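PDB 6YHH: beta-N-acetylglucosaminidase-like protein Glycoside hydrolase family 20 from Flavobacterium johnsoniae, which probably cleaves beta-linked N-acetylglucosamine from chitin-derived oligosaccharides, as a chitobiase of the bacterium's chitin-degrading machinery. Local coordinates for residues M10-P13 / Q14-V18; D300-C303 / P304-G308; S382-G385 / P386-M390; L612-P615 / I616-L619. All coordinates share one frame; numbering follows the deposited sequence.

Overall arrangement
The four contacts are all local, each formed where the chain turns into or out of a regular element. Contact 1 is the one surface contact, an apolar tryptophan-proline-valine cluster leading into strand 15-19; the other three are partly buried. Contacts 2 and 3 both belong to the catalytic barrel. Contact 2 winds down helix 289-302 with backbone bonds and a valine-phenylalanine pair, away from the active site; contact 3 follows strand 379-382 and relies on a glutamate and a carbonyl that accepts two hydrogen bonds, next to a tryptophan close to the predicted proton donor. Contact 4 resembles contact 2 in its prolines and short-range backbone bonds, but starts helix 617-634 and reaches the second subunit.

Contact 1. Residues M10-P13 / Q14-V18; sequences MPWP and QNVVV
The indole of W12 has V16 on the same side as its neighbour P13: P13 CD lies above one face, displaced toward the rim, and the methyl V16 CG2 stands 3.6 Å above the W12 ring plane, likewise near the rim. The methyl comes in obliquely, 4.0 Å from W12 NE1, CE2 and CZ2 alike, on the side where the two rings join, and the two side chains cross at about a right angle. With CG opposite its backbone N (chi1 -171°), the indole is carried to the valine's side. The same V16 CG2 also rests on the pyrrolidine of P13, 3.7 Å from P13 CB and 3.8 Å from P13 CD, so one methyl fills the angle between the indole and the proline ring. Proline's fixed phi suits the extended lead-in; the chain turns at Q14, and a beta-branched valine suits the strand beyond.

Around this cluster, W12 N is hydrogen-bonded to the E473 carboxylate, W12 O to the S477 hydroxyl, Q14 N to D140 OD1 and Q14 NE2 to F141 O. The arrangement is a lead-in to a beta-sheet: strand 15-19 pairs antiparallel with strand 131-140 in the region matching domain 2 of family 20 glycoside hydrolases.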
# COMPACT_ATOMS: atom_id res chain seq x y z
N MET A 10 -7.69 23.61 3.33
CA MET A 10 -8.91 22.92 2.96
C MET A 10 -9.20 21.91 4.09
O MET A 10 -8.32 21.11 4.42
CB MET A 10 -8.82 22.14 1.65
CG MET A 10 -10.16 21.61 1.21
SD MET A 10 -10.11 20.76 -0.41
CE MET A 10 -9.51 22.05 -1.50
N PRO A 11 -10.37 21.95 4.75
CA PRO A 11 -11.40 23.00 4.57
C PRO A 11 -10.86 24.43 4.80
O PRO A 11 -10.05 24.63 5.71
CB PRO A 11 -12.40 22.66 5.66
CG PRO A 11 -12.21 21.19 5.92
CD PRO A 11 -10.73 20.98 5.82
N TRP A 12 -11.38 25.38 4.01
CA TRP A 12 -11.05 26.80 4.24
C TRP A 12 -11.55 27.21 5.63
O TRP A 12 -12.75 26.96 5.96
CB TRP A 12 -11.71 27.65 3.18
CG TRP A 12 -11.18 29.05 3.28
CD1 TRP A 12 -11.83 30.13 3.83
CD2 TRP A 12 -9.87 29.48 2.97
NE1 TRP A 12 -10.99 31.22 3.87
CE2 TRP A 12 -9.78 30.87 3.30
CE3 TRP A 12 -8.74 28.86 2.37
CZ2 TRP A 12 -8.61 31.63 3.09
CZ3 TRP A 12 -7.60 29.62 2.14
CH2 TRP A 12 -7.54 31.00 2.50
N PRO A 13 -10.64 27.74 6.49
CA PRO A 13 -11.06 28.02 7.86
C PRO A 13 -12.06 29.19 7.96
O PRO A 13 -12.19 30.03 7.05
CB PRO A 13 -9.78 28.39 8.55
CG PRO A 13 -8.69 27.67 7.75
CD PRO A 13 -9.19 27.84 6.35
N GLN A 14 -12.79 29.21 9.06
CA GLN A 14 -13.90 30.16 9.28
C GLN A 14 -13.34 31.61 9.32
O GLN A 14 -14.01 32.56 8.88
CB GLN A 14 -14.69 29.87 10.58
CG GLN A 14 -15.42 28.51 10.66
CD GLN A 14 -16.60 28.38 9.71
OE1 GLN A 14 -17.15 29.39 9.16
NE2 GLN A 14 -16.98 27.11 9.45
N ASN A 15 -12.15 31.76 9.83
CA ASN A 15 -11.48 33.09 9.92
C ASN A 15 -10.03 32.92 9.60
O ASN A 15 -9.35 32.08 10.22
CB ASN A 15 -11.59 33.68 11.33
CG ASN A 15 -13.01 33.80 11.82
OD1 ASN A 15 -13.59 32.92 12.48
ND2 ASN A 15 -13.60 34.87 11.45
N VAL A 16 -9.55 33.75 8.69
CA VAL A 16 -8.12 33.69 8.30
C VAL A 16 -7.62 35.10 8.08
O VAL A 16 -8.14 35.78 7.19
CB VAL A 16 -7.92 32.96 6.96
CG1 VAL A 16 -6.42 32.91 6.57
CG2 VAL A 16 -8.54 31.56 7.04
N VAL A 17 -6.57 35.49 8.78
CA VAL A 17 -5.88 36.75 8.49
C VAL A 17 -4.38 36.50 8.35
O VAL A 17 -3.82 35.83 9.21
CB VAL A 17 -6.15 37.77 9.60
CG1 VAL A 17 -5.48 39.12 9.28
CG2 VAL A 17 -7.64 37.94 9.73
N VAL A 18 -3.79 37.03 7.30
CA VAL A 18 -2.33 36.92 7.18
C VAL A 18 -1.73 38.31 7.45
O VAL A 18 -2.15 39.29 6.83
CB VAL A 18 -1.96 36.52 5.75
CG1 VAL A 18 -0.45 36.49 5.54
CG2 VAL A 18 -2.62 35.17 5.44

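Contact 2. Residues D300-C303 / P304-G308; sequences DEVC and PLFPG
V302 and F306 lie side by side with their side chains pointing the same way, one turn apart at the end of helix 289-302. The methyl V302 CG1 sits in the plane of the phenyl ring, at its edge, 3.9 Å from F306 CE2, so the valine meets the rim of the ring. Having CG1 opposite its own backbone N (chi1 177°) turns that methyl to the phenylalanine. The rest of the ring is bedded among W180, L182, I213, I227 and P229, which makes an aromatic residue a fitting plug between the helix end and the barrel strands.

L305 is set differently: its CG packs against the backbone, 3.5 Å from V302 O, and its side chain reaches on to I213 and R214 of helix 210-222. The P304 ring turns back toward the preceding helical turn, with P304 CD 3.3 Å from D300 O and 3.6 Å from C303 CB.

The winding tightens here. L305 N donates to V302 O at 2.9 Å (149° at the hydrogen), and F306 N donates to C303 O at 3.1 Å, both three-residue steps of 3-10 kind. The acids preceding the turn are held by others, D300 by K358 and H359, E301 by the backbone of K193 and by Q210.

Chemically, P304 has no N-H to give D300 O and fills that place with CD instead, so the regular helical pattern is interrupted, while the two following N-H groups are satisfied by carbonyls three residues back as the chain heads for strand 310-312.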
# COMPACT_ATOMS: atom_id res chain seq x y z
N ASP A 300 -25.95 -8.43 20.53
CA ASP A 300 -25.26 -8.72 21.77
C ASP A 300 -23.77 -8.97 21.58
O ASP A 300 -22.97 -8.63 22.46
CB ASP A 300 -25.83 -9.98 22.43
CG ASP A 300 -27.14 -9.80 23.12
OD1 ASP A 300 -27.55 -8.69 23.35
OD2 ASP A 300 -27.76 -10.91 23.42
N GLU A 301 -23.41 -9.57 20.46
CA GLU A 301 -22.01 -9.85 20.11
C GLU A 301 -21.26 -8.67 19.48
O GLU A 301 -20.09 -8.42 19.80
CB GLU A 301 -21.95 -11.06 19.26
CG GLU A 301 -20.54 -11.58 19.12
CD GLU A 301 -20.41 -12.85 18.32
OE1 GLU A 301 -21.29 -13.29 17.57
OE2 GLU A 301 -19.24 -13.31 18.47
N VAL A 302 -21.96 -7.94 18.63
CA VAL A 302 -21.35 -6.90 17.83
C VAL A 302 -21.36 -5.50 18.45
O VAL A 302 -20.38 -4.76 18.38
CB VAL A 302 -22.03 -6.85 16.47
CG1 VAL A 302 -21.42 -5.70 15.64
CG2 VAL A 302 -21.83 -8.10 15.65
N CYS A 303 -22.44 -5.14 19.15
CA CYS A 303 -22.51 -3.78 19.71
C CYS A 303 -21.35 -3.47 20.68
O CYS A 303 -20.88 -2.37 20.68
CB CYS A 303 -23.83 -3.49 20.38
SG CYS A 303 -25.22 -3.41 19.26
N PRO A 304 -20.88 -4.45 21.49
CA PRO A 304 -19.76 -4.19 22.37
C PRO A 304 -18.46 -3.85 21.69
O PRO A 304 -17.57 -3.27 22.32
CB PRO A 304 -19.63 -5.51 23.19
CG PRO A 304 -21.03 -5.95 23.23
CD PRO A 304 -21.48 -5.76 21.81
N LEU A 305 -18.36 -4.18 20.40
CA LEU A 305 -17.15 -3.88 19.63
C LEU A 305 -17.06 -2.40 19.26
O LEU A 305 -15.94 -1.90 19.01
CB LEU A 305 -17.11 -4.77 18.37
CG LEU A 305 -17.28 -6.27 18.52
CD1 LEU A 305 -17.19 -6.92 17.16
CD2 LEU A 305 -16.18 -6.76 19.45
N PHE A 306 -18.20 -1.74 19.20
CA PHE A 306 -18.29 -0.37 18.71
C PHE A 306 -18.79 0.55 19.85
O PHE A 306 -19.99 0.61 20.12
CB PHE A 306 -19.24 -0.35 17.54
CG PHE A 306 -18.73 -1.06 16.33
CD1 PHE A 306 -17.73 -0.45 15.55
CD2 PHE A 306 -19.17 -2.32 16.00
CE1 PHE A 306 -17.26 -1.12 14.43
CE2 PHE A 306 -18.66 -2.99 14.92
CZ PHE A 306 -17.69 -2.37 14.15
N PRO A 307 -17.90 1.31 20.47
CA PRO A 307 -18.32 2.10 21.62
C PRO A 307 -19.14 3.35 21.30
O PRO A 307 -19.74 3.93 22.21
CB PRO A 307 -16.99 2.51 22.26
CG PRO A 307 -16.03 2.57 21.09
CD PRO A 307 -16.45 1.40 20.22
N GLY A 308 -19.15 3.77 20.02
CA GLY A 308 -19.90 4.90 19.57
C GLY A 308 -21.37 4.72 19.85
O GLY A 308 -21.87 3.61 19.91

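Contact 3. Residues S382-G385 / P386-M390; sequences SWRG and PNEGM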
# COMPACT_ATOMS: atom_id res chain seq x y z
N SER A 382 -30.66 10.35 4.67
CA SER A 382 -31.23 10.78 3.43
C SER A 382 -30.29 10.52 2.26
O SER A 382 -29.22 11.13 2.17
CB SER A 382 -31.54 12.29 3.52
OG SER A 382 -32.08 12.79 2.30
N TRP A 383 -30.74 9.69 1.32
CA TRP A 383 -29.92 9.23 0.20
C TRP A 383 -30.56 9.26 -1.18
O TRP A 383 -29.78 9.33 -2.22
CB TRP A 383 -29.40 7.83 0.48
CG TRP A 383 -30.39 6.73 0.26
CD1 TRP A 383 -31.23 6.24 1.17
CD2 TRP A 383 -30.55 5.92 -0.92
NE1 TRP A 383 -31.96 5.18 0.67
CE2 TRP A 383 -31.55 4.94 -0.62
CE3 TRP A 383 -29.98 5.92 -2.20
CZ2 TRP A 383 -31.98 4.00 -1.55
CZ3 TRP A 383 -30.38 4.96 -3.10
CH2 TRP A 383 -31.41 4.05 -2.79
N ARG A 384 -31.88 9.32 -1.26
CA ARG A 384 -32.57 9.27 -2.55
C ARG A 384 -32.76 10.62 -3.16
O ARG A 384 -32.98 11.61 -2.46
CB ARG A 384 -33.87 8.49 -2.37
CG ARG A 384 -33.64 7.08 -1.90
CD ARG A 384 -34.91 6.37 -1.57
NE ARG A 384 -35.65 6.22 -2.76
CZ ARG A 384 -36.97 6.22 -2.72
NH1 ARG A 384 -37.59 6.42 -1.53
NH2 ARG A 384 -37.64 6.06 -3.85
N GLY A 385 -32.73 10.65 -4.47
CA GLY A 385 -32.80 11.88 -5.23
C GLY A 385 -33.17 11.54 -6.67
O GLY A 385 -33.87 10.57 -6.93
N PRO A 386 -32.70 12.31 -7.63
CA PRO A 386 -33.15 12.07 -9.00
C PRO A 386 -32.85 10.70 -9.61
O PRO A 386 -33.60 10.23 -10.43
CB PRO A 386 -32.47 13.20 -9.81
CG PRO A 386 -31.27 13.59 -8.96
CD PRO A 386 -31.81 13.46 -7.53
N ASN A 387 -31.76 10.07 -9.20
CA ASN A 387 -31.48 8.70 -9.65
C ASN A 387 -32.56 7.67 -9.23
O ASN A 387 -32.67 6.60 -9.84
CB ASN A 387 -30.12 8.20 -9.15
CG ASN A 387 -28.95 8.96 -9.71
OD1 ASN A 387 -29.06 9.72 -10.70
ND2 ASN A 387 -27.81 8.81 -9.08
N GLU A 388 -33.33 7.98 -8.21
CA GLU A 388 -34.44 7.15 -7.64
C GLU A 388 -35.78 7.79 -7.94
O GLU A 388 -36.80 7.39 -7.39
CB GLU A 388 -34.20 7.00 -6.12
CG GLU A 388 -32.92 6.30 -5.72
CD GLU A 388 -31.62 7.04 -5.97
OE1 GLU A 388 -31.55 8.27 -5.66
OE2 GLU A 388 -30.63 6.36 -6.38
N GLY A 389 -35.77 8.79 -8.83
CA GLY A 389 -36.98 9.52 -9.23
C GLY A 389 -37.52 10.52 -8.25
O GLY A 389 -38.71 10.91 -8.35
N MET A 390 -36.68 10.96 -7.32
CA MET A 390 -37.06 11.88 -6.26
C MET A 390 -36.38 13.21 -6.45
O MET A 390 -35.52 13.36 -7.30
CB MET A 390 -36.60 11.32 -4.93
CG MET A 390 -37.71 10.83 -4.04
SD MET A 390 -37.33 9.17 -3.52
CE MET A 390 -38.45 8.47 -4.74
O HOH W 1 -36.87 4.25 -6.01
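W383 meets the carboxylate of E388 through the far side of its indole: E388 OE2 approaches W383 CZ3 obliquely, at 3.6 Å, with ring and carboxylate planes 50° apart. The indole NE1 is hydrogen-bonded to E368, and W366 stacks against the ring edge-to-face.

Next, R384 lays its CG over the centre of the W383 ring, and its NE comes 3.7 Å from E388 CB, which lies near the guanidinium plane. R384 NH2 donates to a water at 2.9 Å, which bonds only weakly to E388 O.

G385 takes part in all three direct hydrogen bonds between the segments. Its N donates to E388 OE1 at 2.9 Å (150° at the hydrogen), nearly along the carboxylate C-O axis; the bend of E388 at chi2 (70°) folds the carboxylate back to it. E388 N and M390 N both donate to G385 O, each at 2.9 Å, from opposite faces of its plane. Glycine suits these backbone angles, and G389 suits its positive phi.

With G389 N bonded to P386 O inside the M390 N to G385 O bond, the turn is a Schellman motif. It follows barrel strand 379-382, and the W383 side chain lies about 4 Å from that of E317, the predicted proton donor, and from a bound Tris, probably from the crystallisation liquor, consistent with a tryptophan lining the GH20 substrate pocket.

Contact 4. Residues L612-P615 / I616-L619; sequences LVQP and ILPL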
# COMPACT_ATOMS: atom_id res chain seq x y z
N LEU A 612 -3.79 -4.96 -23.98
CA LEU A 612 -4.72 -4.16 -23.20
C LEU A 612 -4.81 -2.70 -23.68
O LEU A 612 -5.61 -1.93 -23.17
CB LEU A 612 -4.39 -4.21 -21.71
CG LEU A 612 -4.41 -5.61 -21.08
CD1 LEU A 612 -4.06 -5.48 -19.63
CD2 LEU A 612 -5.68 -6.29 -21.28
N VAL A 613 -3.98 -2.30 -24.65
CA VAL A 613 -4.12 -1.01 -25.30
C VAL A 613 -5.18 -1.05 -26.43
O VAL A 613 -5.79 -0.05 -26.78
CB VAL A 613 -2.72 -0.53 -25.78
CG1 VAL A 613 -2.86 0.73 -26.64
CG2 VAL A 613 -1.79 -0.22 -24.60
N GLN A 614 -5.47 -2.24 -26.95
CA GLN A 614 -6.41 -2.36 -28.05
C GLN A 614 -7.78 -1.73 -27.78
O GLN A 614 -8.35 -1.08 -28.63
CB GLN A 614 -6.58 -3.83 -28.46
CG GLN A 614 -5.32 -4.48 -29.06
CD GLN A 614 -4.87 -3.88 -30.42
OE1 GLN A 614 -5.69 -3.44 -31.22
NE2 GLN A 614 -3.60 -3.97 -30.71
N PRO A 615 -8.31 -1.90 -26.56
CA PRO A 615 -9.65 -1.28 -26.35
C PRO A 615 -9.68 0.23 -26.40
O PRO A 615 -10.74 0.79 -26.61
CB PRO A 615 -10.07 -1.78 -24.97
CG PRO A 615 -9.23 -3.00 -24.72
CD PRO A 615 -7.92 -2.81 -25.46
N ILE A 616 -8.54 0.89 -26.21
CA ILE A 616 -8.58 2.31 -26.24
C ILE A 616 -8.22 2.88 -27.59
O ILE A 616 -8.51 4.04 -27.85
CB ILE A 616 -7.74 3.03 -25.18
CG1 ILE A 616 -6.33 2.70 -25.28
CG2 ILE A 616 -8.32 2.66 -23.81
CD1 ILE A 616 -5.47 3.51 -24.30
N LEU A 617 -7.63 2.07 -28.44
CA LEU A 617 -7.21 2.60 -29.78
C LEU A 617 -8.35 3.26 -30.55
O LEU A 617 -8.14 4.28 -31.22
CB LEU A 617 -6.52 1.49 -30.62
CG LEU A 617 -5.14 1.03 -30.12
CD1 LEU A 617 -4.61 0.03 -31.11
CD2 LEU A 617 -4.15 2.17 -29.86
N PRO A 618 -9.58 2.69 -30.54
CA PRO A 618 -10.60 3.34 -31.35
C PRO A 618 -10.91 4.75 -30.86
O PRO A 618 -11.20 5.69 -31.65
CB PRO A 618 -11.83 2.44 -31.17
CG PRO A 618 -11.19 1.07 -30.89
CD PRO A 618 -10.03 1.39 -30.01
N LEU A 619 -10.77 4.97 -29.55
CA LEU A 619 -11.12 6.20 -28.94
C LEU A 619 -10.01 7.24 -29.21
O LEU A 619 -10.27 8.41 -29.58
CB LEU A 619 -11.35 6.03 -27.41
CG LEU A 619 -12.03 7.23 -26.72
CD1 LEU A 619 -13.41 7.49 -27.23
CD2 LEU A 619 -12.11 7.04 -25.16
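V613 O is gripped by two N-H groups: I616 N donates to it at 3.0 Å (146° at the hydrogen), and L617 N adds a weak bond at 3.3 Å. L617 N is shared, since it also donates to Q614 O at 3.2 Å. I616 CG1 comes close as well, 3.2 Å from V613 O, because a chi1 of 60° sets that branch between the isoleucine's backbone N and carbonyl carbon.

L617 carries the side-chain contact with its two methyls divided. L617 CD2 touches V613 CG1 at 3.8 Å, while L617 CD1 lies 3.6 Å from Q614 OE1: the forked leucine can reach V613 with one methyl while the other lies against the end of the glutamine side chain. The amide's NE2 is bonded to S128 O of the second subunit. P618 sets its CD 3.3 Å from Q614 O, and L617 also packs on L603 and S607 of helix 583-607.

The chemistry is that of a chain entering helix 617-634 through tight backbone bonds, mostly of three-residue step. A proline at 618 suits the opening turn because its lack of a donor costs little there. The glutamine meanwhile combines local packing with a bond across the dimer interface.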